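Local coordinates for protein nitrite oxidoreductase subunit A (Kuenenia stuttgartiensis, PDB 7B04) that probably acts as a molybdenum-dependent enzyme of the molybdopterin oxidoreductase family, holding a molybdenum atom, paired MD1 groups and an iron/sulfur cluster, at residues H273-P278 and T561-Y566; W700-E705 and T723-V728; L489-I494 and I861-P866. One frame throughout, in Å; residues are numbered along the deposited sequence.

Interaction 1: residues H273-P278 and T561-Y566. With MO (molybdenum atom), chain C; MD1 (phosphoric acid 4-(2-amino-4-oxo-3,4,5,6,-tetrahydro-pteridin-6-yl)-2-hydroxy-3,4-dimercapto-but-3-en-yl ester guanylate ester), chain D.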
loop_
_atom_site.group_PDB
_atom_site.type_symbol
_atom_site.label_atom_id
_atom_site.label_comp_id
_atom_site.label_asym_id
_atom_site.label_seq_id
_atom_site.Cartn_x
_atom_site.Cartn_y
_atom_site.Cartn_z
ATOM N N HIS B 273 -13.471 11.681 -10.359
ATOM C CA HIS B 273 -12.388 11.434 -9.419
ATOM C C HIS B 273 -11.297 12.499 -9.469
ATOM O O HIS B 273 -10.346 12.423 -8.686
ATOM C CB HIS B 273 -11.792 10.048 -9.683
ATOM C CG HIS B 273 -12.715 8.918 -9.344
ATOM N ND1 HIS B 273 -12.515 7.632 -9.798
ATOM C CD2 HIS B 273 -13.842 8.880 -8.594
ATOM C CE1 HIS B 273 -13.482 6.853 -9.349
ATOM N NE2 HIS B 273 -14.298 7.585 -8.612
ATOM N N GLY B 274 -11.417 13.502 -10.337
ATOM C CA GLY B 274 -10.351 14.473 -10.478
ATOM C C GLY B 274 -9.123 13.943 -11.173
ATOM O O GLY B 274 -8.035 14.501 -11.007
ATOM N N ASP B 275 -9.274 12.880 -11.960
ATOM C CA ASP B 275 -8.145 12.175 -12.545
ATOM C C ASP B 275 -7.719 12.727 -13.906
ATOM O O ASP B 275 -6.551 12.566 -14.283
ATOM C CB ASP B 275 -8.485 10.686 -12.674
ATOM C CG ASP B 275 -8.549 9.966 -11.332
ATOM O OD1 ASP B 275 -7.873 10.391 -10.373
ATOM O OD2 ASP B 275 -9.279 8.955 -11.250
ATOM N N GLN B 276 -8.622 13.354 -14.652
ATOM C CA GLN B 276 -8.291 13.884 -15.999
ATOM C C GLN B 276 -7.364 15.083 -15.867
ATOM O O GLN B 276 -7.512 15.780 -14.898
ATOM C CB GLN B 276 -9.587 14.289 -16.704
ATOM C CG GLN B 276 -9.457 15.380 -17.756
ATOM C CD GLN B 276 -10.267 15.237 -19.017
ATOM O OE1 GLN B 276 -9.841 14.634 -19.986
ATOM N NE2 GLN B 276 -11.423 15.864 -19.037
ATOM N N ALA B 277 -6.402 15.271 -16.763
ATOM C CA ALA B 277 -5.670 16.545 -16.704
ATOM C C ALA B 277 -6.444 17.518 -17.601
ATOM O O ALA B 277 -6.300 17.433 -18.796
ATOM C CB ALA B 277 -4.281 16.332 -17.200
ATOM N N PRO B 278 -7.154 18.528 -17.069
ATOM C CA PRO B 278 -8.049 19.377 -17.875
ATOM C C PRO B 278 -7.357 20.151 -18.984
ATOM O O PRO B 278 -8.018 20.521 -19.963
ATOM C CB PRO B 278 -8.648 20.332 -16.834
ATOM C CG PRO B 278 -8.444 19.601 -15.518
ATOM C CD PRO B 278 -7.118 18.976 -15.664
ATOM N N THR B 561 0.177 12.889 -17.674
ATOM C CA THR B 561 -0.542 12.798 -16.414
ATOM C C THR B 561 -0.816 11.337 -16.081
ATOM O O THR B 561 -0.897 10.484 -16.970
ATOM C CB THR B 561 -1.864 13.576 -16.459
ATOM O OG1 THR B 561 -2.430 13.635 -15.144
ATOM C CG2 THR B 561 -2.854 12.908 -17.397
ATOM N N TRP B 562 -0.940 11.054 -14.788
ATOM C CA TRP B 562 -1.187 9.703 -14.309
ATOM C C TRP B 562 -2.400 9.696 -13.397
ATOM O O TRP B 562 -2.619 10.637 -12.628
ATOM C CB TRP B 562 0.023 9.142 -13.571
ATOM C CG TRP B 562 1.181 8.958 -14.467
ATOM C CD1 TRP B 562 2.316 9.704 -14.497
ATOM C CD2 TRP B 562 1.321 7.969 -15.493
ATOM N NE1 TRP B 562 3.161 9.237 -15.469
ATOM C CE2 TRP B 562 2.573 8.172 -16.098
ATOM C CE3 TRP B 562 0.509 6.928 -15.954
ATOM C CZ2 TRP B 562 3.037 7.377 -17.140
ATOM C CZ3 TRP B 562 0.971 6.138 -16.990
ATOM C CH2 TRP B 562 2.223 6.368 -17.571
ATOM N N ALA B 563 -3.177 8.626 -13.484
ATOM C CA ALA B 563 -4.455 8.559 -12.800
ATOM C C ALA B 563 -4.830 7.088 -12.643
ATOM O O ALA B 563 -3.973 6.204 -12.753
ATOM C CB ALA B 563 -5.507 9.360 -13.580
ATOM N N GLY B 564 -6.104 6.827 -12.377
ATOM C CA GLY B 564 -6.598 5.472 -12.383
ATOM C C GLY B 564 -6.741 4.961 -13.805
ATOM O O GLY B 564 -6.259 5.551 -14.773
ATOM N N ASN B 565 -7.428 3.829 -13.925
ATOM C CA ASN B 565 -7.619 3.181 -15.221
ATOM C C ASN B 565 -8.876 3.744 -15.870
ATOM O O ASN B 565 -9.995 3.366 -15.521
ATOM C CB ASN B 565 -7.696 1.668 -15.075
ATOM C CG ASN B 565 -7.236 0.950 -16.326
ATOM O OD1 ASN B 565 -6.897 1.585 -17.326
ATOM N ND2 ASN B 565 -7.218 -0.375 -16.280
ATOM N N TYR B 566 -8.685 4.634 -16.844
ATOM C CA TYR B 566 -9.774 5.350 -17.491
ATOM C C TYR B 566 -10.007 4.945 -18.934
ATOM O O TYR B 566 -11.077 5.241 -19.475
ATOM C CB TYR B 566 -9.469 6.853 -17.501
ATOM C CG TYR B 566 -8.301 7.155 -18.416
ATOM C CD1 TYR B 566 -6.995 6.983 -17.980
ATOM C CD2 TYR B 566 -8.504 7.564 -19.731
ATOM C CE1 TYR B 566 -5.925 7.225 -18.814
ATOM C CE2 TYR B 566 -7.439 7.806 -20.573
ATOM C CZ TYR B 566 -6.154 7.638 -20.109
ATOM O OH TYR B 566 -5.094 7.879 -20.949
HETATM MO MO MO C . -8.137 8.443 -9.515
HETATM P PB MD1 D . -13.630 4.503 -6.096
HETATM O O3B MD1 D . -12.602 3.647 -5.140
HETATM O O1B MD1 D . -14.899 4.748 -5.317
HETATM O O2B MD1 D . -13.951 3.689 -7.327
HETATM O O3A MD1 D . -12.995 5.951 -6.578
HETATM C C10 MD1 D . -11.618 6.194 -6.575
HETATM C C11 MD1 D . -11.360 7.668 -6.144
HETATM O O11 MD1 D . -11.022 7.703 -4.574
HETATM C C12 MD1 D . -10.406 8.228 -6.890
HETATM S S12 MD1 D . -9.513 7.197 -8.089
HETATM C C13 MD1 D . -9.970 9.722 -6.849
HETATM S S13 MD1 D . -8.628 10.124 -8.007
HETATM C C14 MD1 D . -10.461 10.814 -6.020
HETATM N N15 MD1 D . -9.277 11.113 -4.984
HETATM C C16 MD1 D . -9.618 11.885 -3.853
HETATM C C15 MD1 D . -8.528 12.429 -3.001
HETATM O O14 MD1 D . -7.398 12.219 -3.289
HETATM N N17 MD1 D . -8.856 13.236 -1.796
HETATM C C17 MD1 D . -10.329 13.503 -1.420
HETATM N N16 MD1 D . -10.647 14.295 -0.247
HETATM N N18 MD1 D . -11.445 12.959 -2.278
HETATM C C20 MD1 D . -11.152 12.178 -3.451
HETATM N N8 MD1 D . -12.227 11.689 -4.209
HETATM C C7 MD1 D . -11.850 10.748 -5.445
HETATM P PA MD1 D . -12.895 2.096 -4.655
HETATM O O1A MD1 D . -11.597 1.373 -4.394
HETATM O O2A MD1 D . -13.697 2.163 -3.389
HETATM O "O5'" MD1 D . -13.807 1.231 -5.717
HETATM C "C5'" MD1 D . -13.890 -0.147 -5.473
HETATM C "C4'" MD1 D . -15.215 -0.497 -4.712
HETATM O "O4'" MD1 D . -15.942 -1.661 -5.444
HETATM C "C1'" MD1 D . -15.649 -2.932 -4.591
HETATM N N9 MD1 D . -15.176 -4.056 -5.446
HETATM C C4 MD1 D . -16.019 -4.595 -6.311
HETATM N N3 MD1 D . -17.436 -4.280 -6.625
HETATM C C2 MD1 D . -18.133 -5.050 -7.646
HETATM N N2 MD1 D . -19.511 -4.737 -7.948
HETATM N N1 MD1 D . -17.467 -6.111 -8.356
HETATM C C6 MD1 D . -16.104 -6.408 -8.048
HETATM O O6 MD1 D . -15.551 -7.280 -8.628
HETATM C C5 MD1 D . -15.372 -5.595 -6.971
HETATM N N7 MD1 D . -14.134 -5.655 -6.494
HETATM C C8 MD1 D . -14.000 -4.702 -5.544
HETATM C "C2'" MD1 D . -14.758 -2.588 -3.748
HETATM O "O2'" MD1 D . -14.966 -3.285 -2.483
HETATM C "C3'" MD1 D . -14.957 -0.955 -3.546
HETATM O "O3'" MD1 D . -16.074 -0.718 -2.640
#

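Interaction 2: residues W700-E705 and T723-V728. With MD1 (phosphoric acid 4-(2-amino-4-oxo-3,4,5,6,-tetrahydro-pteridin-6-yl)-2-hydroxy-3,4-dimercapto-but-3-en-yl ester guanylate ester), chain D.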
loop_
_atom_site.group_PDB
_atom_site.type_symbol
_atom_site.label_atom_id
_atom_site.label_comp_id
_atom_site.label_asym_id
_atom_site.label_seq_id
_atom_site.Cartn_x
_atom_site.Cartn_y
_atom_site.Cartn_z
ATOM N N TRP B 700 -12.998 -10.939 -7.725
ATOM C CA TRP B 700 -12.239 -11.361 -8.897
ATOM C C TRP B 700 -11.874 -12.838 -8.847
ATOM O O TRP B 700 -11.604 -13.432 -9.897
ATOM C CB TRP B 700 -10.969 -10.523 -9.056
ATOM C CG TRP B 700 -11.193 -9.056 -8.936
ATOM C CD1 TRP B 700 -12.022 -8.284 -9.698
ATOM C CD2 TRP B 700 -10.566 -8.174 -8.004
ATOM N NE1 TRP B 700 -11.954 -6.974 -9.288
ATOM C CE2 TRP B 700 -11.065 -6.881 -8.250
ATOM C CE3 TRP B 700 -9.631 -8.353 -6.982
ATOM C CZ2 TRP B 700 -10.663 -5.776 -7.510
ATOM C CZ3 TRP B 700 -9.233 -7.256 -6.249
ATOM C CH2 TRP B 700 -9.747 -5.985 -6.515
ATOM N N VAL B 701 -11.865 -13.447 -7.658
ATOM C CA VAL B 701 -11.542 -14.867 -7.546
ATOM C C VAL B 701 -12.774 -15.755 -7.538
ATOM O O VAL B 701 -12.633 -16.988 -7.572
ATOM C CB VAL B 701 -10.731 -15.172 -6.269
ATOM C CG1 VAL B 701 -9.404 -14.455 -6.305
ATOM C CG2 VAL B 701 -11.523 -14.782 -5.031
ATOM N N GLU B 702 -13.973 -15.184 -7.490
ATOM C CA GLU B 702 -15.197 -15.973 -7.530
ATOM C C GLU B 702 -16.031 -15.650 -8.763
ATOM O O GLU B 702 -17.258 -15.715 -8.727
ATOM C CB GLU B 702 -16.035 -15.756 -6.272
ATOM C CG GLU B 702 -15.247 -15.395 -5.032
ATOM C CD GLU B 702 -16.118 -14.745 -3.978
ATOM O OE1 GLU B 702 -16.203 -13.500 -3.960
ATOM O OE2 GLU B 702 -16.733 -15.479 -3.178
ATOM N N PHE B 703 -15.387 -15.358 -9.888
ATOM C CA PHE B 703 -16.140 -15.010 -11.084
ATOM C C PHE B 703 -16.659 -16.292 -11.715
ATOM O O PHE B 703 -15.892 -17.231 -11.945
ATOM C CB PHE B 703 -15.264 -14.251 -12.082
ATOM C CG PHE B 703 -15.195 -12.767 -11.845
ATOM C CD1 PHE B 703 -16.060 -12.142 -10.965
ATOM C CD2 PHE B 703 -14.269 -11.995 -12.524
ATOM C CE1 PHE B 703 -15.990 -10.775 -10.760
ATOM C CE2 PHE B 703 -14.196 -10.632 -12.323
ATOM C CZ PHE B 703 -15.056 -10.020 -11.440
ATOM N N GLN B 704 -17.969 -16.352 -11.952
ATOM C CA GLN B 704 -18.585 -17.465 -12.661
ATOM C C GLN B 704 -18.831 -17.153 -14.132
ATOM O O GLN B 704 -19.603 -17.859 -14.790
ATOM C CB GLN B 704 -19.893 -17.857 -11.977
ATOM C CG GLN B 704 -19.711 -18.644 -10.693
ATOM C CD GLN B 704 -20.937 -18.589 -9.806
ATOM O OE1 GLN B 704 -21.763 -17.684 -9.922
ATOM N NE2 GLN B 704 -21.069 -19.567 -8.920
ATOM N N GLU B 705 -18.178 -16.122 -14.662
ATOM C CA GLU B 705 -18.309 -15.741 -16.060
ATOM C C GLU B 705 -17.073 -14.932 -16.424
ATOM O O GLU B 705 -16.441 -14.317 -15.560
ATOM C CB GLU B 705 -19.609 -14.950 -16.284
ATOM C CG GLU B 705 -19.821 -14.341 -17.664
ATOM C CD GLU B 705 -20.060 -15.379 -18.742
ATOM O OE1 GLU B 705 -19.073 -15.901 -19.299
ATOM O OE2 GLU B 705 -21.239 -15.673 -19.034
ATOM N N THR B 723 -12.306 -19.794 -12.961
ATOM C CA THR B 723 -11.183 -20.657 -12.613
ATOM C C THR B 723 -10.789 -20.559 -11.142
ATOM O O THR B 723 -9.823 -21.207 -10.717
ATOM C CB THR B 723 -9.988 -20.331 -13.510
ATOM O OG1 THR B 723 -8.974 -21.340 -13.379
ATOM C CG2 THR B 723 -9.415 -18.982 -13.140
ATOM N N GLY B 724 -11.510 -19.773 -10.356
ATOM C CA GLY B 724 -11.178 -19.555 -8.953
ATOM C C GLY B 724 -11.971 -20.452 -8.023
ATOM O O GLY B 724 -12.195 -21.638 -8.300
ATOM N N ILE B 725 -12.439 -19.867 -6.926
ATOM C CA ILE B 725 -13.188 -20.586 -5.911
ATOM C C ILE B 725 -14.677 -20.349 -6.124
ATOM O O ILE B 725 -15.101 -19.390 -6.776
ATOM C CB ILE B 725 -12.764 -20.168 -4.483
ATOM C CG1 ILE B 725 -13.063 -18.687 -4.244
ATOM C CG2 ILE B 725 -11.286 -20.465 -4.252
ATOM C CD1 ILE B 725 -12.897 -18.251 -2.796
ATOM N N THR B 726 -15.487 -21.238 -5.555
ATOM C CA THR B 726 -16.923 -21.046 -5.586
ATOM C C THR B 726 -17.293 -19.871 -4.680
ATOM O O THR B 726 -16.589 -19.587 -3.707
ATOM C CB THR B 726 -17.656 -22.310 -5.137
ATOM O OG1 THR B 726 -17.800 -22.309 -3.710
ATOM C CG2 THR B 726 -16.895 -23.555 -5.567
ATOM N N PRO B 727 -18.371 -19.156 -4.998
ATOM C CA PRO B 727 -18.753 -17.993 -4.188
ATOM C C PRO B 727 -18.885 -18.343 -2.715
ATOM O O PRO B 727 -19.580 -19.289 -2.337
ATOM C CB PRO B 727 -20.095 -17.571 -4.795
ATOM C CG PRO B 727 -20.022 -18.035 -6.204
ATOM C CD PRO B 727 -19.255 -19.327 -6.164
ATOM N N VAL B 728 -18.199 -17.562 -1.880
ATOM C CA VAL B 728 -18.190 -17.818 -0.445
ATOM C C VAL B 728 -19.577 -17.590 0.144
ATOM O O VAL B 728 -20.019 -18.327 1.034
ATOM C CB VAL B 728 -17.127 -16.939 0.236
ATOM C CG1 VAL B 728 -16.942 -17.352 1.667
ATOM C CG2 VAL B 728 -15.808 -17.034 -0.511
HETATM P PB MD1 D . -13.630 4.503 -6.096
HETATM O O3B MD1 D . -12.602 3.647 -5.140
HETATM O O1B MD1 D . -14.899 4.748 -5.317
HETATM O O2B MD1 D . -13.951 3.689 -7.327
HETATM O O3A MD1 D . -12.995 5.951 -6.578
HETATM C C10 MD1 D . -11.618 6.194 -6.575
HETATM C C11 MD1 D . -11.360 7.668 -6.144
HETATM O O11 MD1 D . -11.022 7.703 -4.574
HETATM C C12 MD1 D . -10.406 8.228 -6.890
HETATM S S12 MD1 D . -9.513 7.197 -8.089
HETATM C C13 MD1 D . -9.970 9.722 -6.849
HETATM S S13 MD1 D . -8.628 10.124 -8.007
HETATM C C14 MD1 D . -10.461 10.814 -6.020
HETATM N N15 MD1 D . -9.277 11.113 -4.984
HETATM C C16 MD1 D . -9.618 11.885 -3.853
HETATM C C15 MD1 D . -8.528 12.429 -3.001
HETATM O O14 MD1 D . -7.398 12.219 -3.289
HETATM N N17 MD1 D . -8.856 13.236 -1.796
HETATM C C17 MD1 D . -10.329 13.503 -1.420
HETATM N N16 MD1 D . -10.647 14.295 -0.247
HETATM N N18 MD1 D . -11.445 12.959 -2.278
HETATM C C20 MD1 D . -11.152 12.178 -3.451
HETATM N N8 MD1 D . -12.227 11.689 -4.209
HETATM C C7 MD1 D . -11.850 10.748 -5.445
HETATM P PA MD1 D . -12.895 2.096 -4.655
HETATM O O1A MD1 D . -11.597 1.373 -4.394
HETATM O O2A MD1 D . -13.697 2.163 -3.389
HETATM O "O5'" MD1 D . -13.807 1.231 -5.717
HETATM C "C5'" MD1 D . -13.890 -0.147 -5.473
HETATM C "C4'" MD1 D . -15.215 -0.497 -4.712
HETATM O "O4'" MD1 D . -15.942 -1.661 -5.444
HETATM C "C1'" MD1 D . -15.649 -2.932 -4.591
HETATM N N9 MD1 D . -15.176 -4.056 -5.446
HETATM C C4 MD1 D . -16.019 -4.595 -6.311
HETATM N N3 MD1 D . -17.436 -4.280 -6.625
HETATM C C2 MD1 D . -18.133 -5.050 -7.646
HETATM N N2 MD1 D . -19.511 -4.737 -7.948
HETATM N N1 MD1 D . -17.467 -6.111 -8.356
HETATM C C6 MD1 D . -16.104 -6.408 -8.048
HETATM O O6 MD1 D . -15.551 -7.280 -8.628
HETATM C C5 MD1 D . -15.372 -5.595 -6.971
HETATM N N7 MD1 D . -14.134 -5.655 -6.494
HETATM C C8 MD1 D . -14.000 -4.702 -5.544
HETATM C "C2'" MD1 D . -14.758 -2.588 -3.748
HETATM O "O2'" MD1 D . -14.966 -3.285 -2.483
HETATM C "C3'" MD1 D . -14.957 -0.955 -3.546
HETATM O "O3'" MD1 D . -16.074 -0.718 -2.640
#

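Interaction 3: residues L489-I494 and I861-P866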
loop_
_atom_site.group_PDB
_atom_site.type_symbol
_atom_site.label_atom_id
_atom_site.label_comp_id
_atom_site.label_asym_id
_atom_site.label_seq_id
_atom_site.Cartn_x
_atom_site.Cartn_y
_atom_site.Cartn_z
ATOM N N LEU B 489 5.587 36.948 -20.577
ATOM C CA LEU B 489 6.529 36.399 -19.612
ATOM C C LEU B 489 7.318 37.460 -18.851
ATOM O O LEU B 489 8.194 37.091 -18.053
ATOM C CB LEU B 489 7.500 35.467 -20.339
ATOM C CG LEU B 489 6.928 34.154 -20.872
ATOM C CD1 LEU B 489 7.884 33.494 -21.862
ATOM C CD2 LEU B 489 6.625 33.218 -19.718
ATOM N N ARG B 490 7.023 38.747 -19.048
ATOM C CA ARG B 490 7.713 39.794 -18.296
ATOM C C ARG B 490 7.332 39.799 -16.821
ATOM O O ARG B 490 8.074 40.347 -15.997
ATOM C CB ARG B 490 7.423 41.164 -18.912
ATOM N N ASP B 491 6.166 39.251 -16.479
ATOM C CA ASP B 491 5.729 39.134 -15.096
ATOM C C ASP B 491 6.277 37.899 -14.407
ATOM O O ASP B 491 6.006 37.688 -13.220
ATOM C CB ASP B 491 4.209 39.137 -15.005
ATOM C CG ASP B 491 3.610 40.399 -15.580
ATOM O OD1 ASP B 491 4.367 41.217 -16.151
ATOM O OD2 ASP B 491 2.394 40.593 -15.440
ATOM N N TYR B 492 7.004 37.064 -15.129
ATOM C CA TYR B 492 7.529 35.819 -14.603
ATOM C C TYR B 492 9.051 35.831 -14.616
ATOM O O TYR B 492 9.711 34.839 -14.958
ATOM C CB TYR B 492 6.934 34.652 -15.374
ATOM C CG TYR B 492 5.454 34.607 -15.083
ATOM C CD1 TYR B 492 4.978 33.929 -13.973
ATOM C CD2 TYR B 492 4.549 35.335 -15.844
ATOM C CE1 TYR B 492 3.639 33.918 -13.672
ATOM C CE2 TYR B 492 3.205 35.334 -15.545
ATOM C CZ TYR B 492 2.754 34.621 -14.456
ATOM O OH TYR B 492 1.413 34.602 -14.137
ATOM N N ASP B 493 9.611 36.981 -14.232
ATOM C CA ASP B 493 11.047 37.090 -14.030
ATOM C C ASP B 493 11.488 36.141 -12.926
ATOM O O ASP B 493 10.715 35.787 -12.028
ATOM C CB ASP B 493 11.432 38.539 -13.679
ATOM C CG ASP B 493 10.841 39.010 -12.363
ATOM O OD1 ASP B 493 9.604 38.949 -12.230
ATOM O OD2 ASP B 493 11.599 39.468 -11.478
ATOM N N ILE B 494 12.759 35.743 -13.003
ATOM C CA ILE B 494 13.285 34.689 -12.139
ATOM C C ILE B 494 13.092 35.045 -10.673
ATOM O O ILE B 494 12.868 34.165 -9.834
ATOM C CB ILE B 494 14.771 34.418 -12.462
ATOM C CG1 ILE B 494 14.955 34.104 -13.952
ATOM C CG2 ILE B 494 15.299 33.274 -11.624
ATOM C CD1 ILE B 494 16.407 34.095 -14.411
ATOM N N ILE B 861 -5.786 36.790 -10.958
ATOM C CA ILE B 861 -4.951 36.580 -12.135
ATOM C C ILE B 861 -3.692 37.421 -11.970
ATOM O O ILE B 861 -3.749 38.653 -12.004
ATOM C CB ILE B 861 -5.693 36.941 -13.427
ATOM C CG1 ILE B 861 -6.988 36.137 -13.540
ATOM C CG2 ILE B 861 -4.799 36.698 -14.636
ATOM C CD1 ILE B 861 -7.901 36.597 -14.653
ATOM N N VAL B 862 -2.553 36.756 -11.799
ATOM C CA VAL B 862 -1.282 37.433 -11.573
ATOM C C VAL B 862 -0.661 37.691 -12.942
ATOM O O VAL B 862 -0.002 36.821 -13.515
ATOM C CB VAL B 862 -0.359 36.618 -10.665
ATOM C CG1 VAL B 862 1.026 37.240 -10.613
ATOM C CG2 VAL B 862 -0.950 36.523 -9.266
ATOM N N SER B 863 -0.874 38.897 -13.466
ATOM C CA SER B 863 -0.296 39.317 -14.736
ATOM C C SER B 863 -0.570 40.800 -14.936
ATOM O O SER B 863 -1.502 41.362 -14.353
ATOM C CB SER B 863 -0.858 38.513 -15.915
ATOM O OG SER B 863 -0.284 38.936 -17.140
ATOM N N THR B 864 0.272 41.431 -15.757
ATOM C CA THR B 864 0.047 42.793 -16.228
ATOM C C THR B 864 -0.120 42.844 -17.739
ATOM O O THR B 864 -0.148 43.939 -18.314
ATOM C CB THR B 864 1.192 43.721 -15.808
ATOM O OG1 THR B 864 2.420 43.266 -16.389
ATOM C CG2 THR B 864 1.329 43.750 -14.303
ATOM N N ASN B 865 -0.209 41.692 -18.391
ATOM C CA ASN B 865 -0.343 41.621 -19.837
ATOM C C ASN B 865 -1.573 42.399 -20.291
ATOM O O ASN B 865 -2.691 42.077 -19.863
ATOM C CB ASN B 865 -0.447 40.160 -20.273
ATOM C CG ASN B 865 -0.311 39.981 -21.774
ATOM O OD1 ASN B 865 -0.139 40.946 -22.516
ATOM N ND2 ASN B 865 -0.388 38.734 -22.227
ATOM N N PRO B 866 -1.420 43.420 -21.140
ATOM C CA PRO B 866 -2.603 44.122 -21.663
ATOM C C PRO B 866 -3.425 43.275 -22.615
ATOM O O PRO B 866 -4.512 43.704 -23.022
ATOM C CB PRO B 866 -2.003 45.337 -22.379
ATOM C CG PRO B 866 -0.625 44.901 -22.757
ATOM C CD PRO B 866 -0.163 43.996 -21.648
#

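Interaction 1: residues H273-P278 and T561-Y566
Asp275 and Ala563 meet through their methylene and methyl carbons, the two CB atoms 3.4 Å apart, while the carboxylate of Asp275 reaches past this apolar touch to the metal. Its CG stands beside the backbone N, anti to the carbonyl carbon (chi1 -71°). From there both oxygens grip the molybdenum, OD1 and OD2 of Asp275 each lying 2.1 Å from it, a bidentate mode that fixes the rotation of the group. MD1 supplies S12 and S13, each 2.3 Å from the molybdenum, and two further atoms complete the site, consistent with the bis-pterin coordination of this family. One face of the His273 ring is turned to the same MD1: C10 sits 3.4 Å above it, displaced toward the rim, and Asp275 OD2 lies in the ring plane at an edge. Gly564 N comes within 4.0 Å of Asp275 OD2, and both Gly564 and Asp275 touch the second MD1. With OG1 anti to the backbone N (chi1 -171°), Thr561 CG2 stands between the backbone N and the carbonyl carbon, where it lies 3.7 Å from Ala277 CB, methyl against methyl. The contact is thus a small apolar seam beside a metal ligand. Thr561 belongs to strand 558-561, outermost within this chain of the five-stranded parallel sheet; helix 527-530 touches both segments through Glu527 and packs on Ala277 through Asn530, and helix 535-541 adds Asn539 to Ala277.

Interaction 2: residues W700-E705 and T723-V728
Val701 and Gly724 bring their backbones together where the two loops, their touching parts 89° apart, cross within the molybdopterin oxidoreductase fold, at the two ends of the excursion that contains strands 707-709 and 716-720. Ile725 N donates to Val701 O over 3.0 Å (144° at the hydrogen), and Gly724, with no side chain in the way, adds a CA-H...O contact to the same oxygen. A second such contact runs from Glu702 CA to Ile725 O, 3.5 Å. Among the side chains Glu702 does most: it crosses that of Ile725 at a slant, Glu702 CG 4.0 Å from Ile725 CG1, and the extended chain brings OE2 to Val728. OE1 of that carboxylate forms a salt bridge with Arg130 and a hydrogen bond with Ser699, so both oxygens are engaged. The end of the exposed Gln704 meets the Pro727 ring tip to tip on the solvent-facing side, whereas Val728 packs on Val202 of a neighbouring chain, nitrite oxidoreductase subunit C. On the MD1 side, Phe703 lays one face over Trp700 CA and Trp700 CZ2 approaches MD1 N7 at 3.6 Å. Across the loops, Val728 N points at Glu702 OE2 nearly straight, 2.9 Å away at 171°.

Interaction 3: residues L489-I494 and I861-P866
Asp491 meets Thr864 on the more exposed side of this contact, and Tyr492 meets Val862 on the enclosed side. Tyr492 CG stands beside its backbone N, anti to the carbonyl carbon (chi1 -66°), and the ring extends from there to bring its hydroxyl to the end of strand 860-862. There Tyr492 OH gives a weak hydrogen bond to Val862 O at 2.7 Å, the carbonyl lying oblique to the ring, and the same hydroxyl accepts from His847 N. Ala357 and Leu360 of helix 355-368 and the loop residue Val846 pack on the ring, while Trp894 and Thr897 of helix 894-897 touch Val862, so this side is closed in. The other side is more open to solvent: Thr864 is exposed and Asp491 partly so. The two side chains lie at a slant to each other, with Thr864 OG1 2.8 Å from Asp491 OD1 and 2.8 Å from Asp491 OD2. Asp491 OD2 also receives Thr864 N, although the modelled separation is too short to be trusted in detail. Just before, Ser863 OG accepts from Asn865 N (3.0 Å, 168°), an ST turn that shapes the chain as it leaves the strand. The contact thereby ties the link between helices 481-488 and 494-501 to the end of a strand in the three-stranded mixed sheet. The Thr864 hydroxyl, close to both oxygens, and the partly exposed setting are consistent with an ionised Asp491 carboxylate; the doubtful bond to Thr864 N adds no weight.

Overall arrangement
Interaction 1 lies in the core; interactions 2 and 3 are peripheral, though interaction 3 is largely buried and interaction 2 only partly. The chemistry of interaction 1 is metal coordination backed by small apolar touches. Interaction 2, about 30 Å away centre to centre, has one residue touching subunit C and relies on backbone and carboxylate hydrogen bonds; both share the same MD1, one at the dithiolene end, the other at the guanine. Interaction 3 lies on the opposite side of the chain's centre from interaction 2, about 60 Å between centres, and touches no MD1: a carboxylate and a tyrosine hydroxyl join chain parts hundreds of residues apart. The segments of interactions 1 and 3 alternate along the sequence.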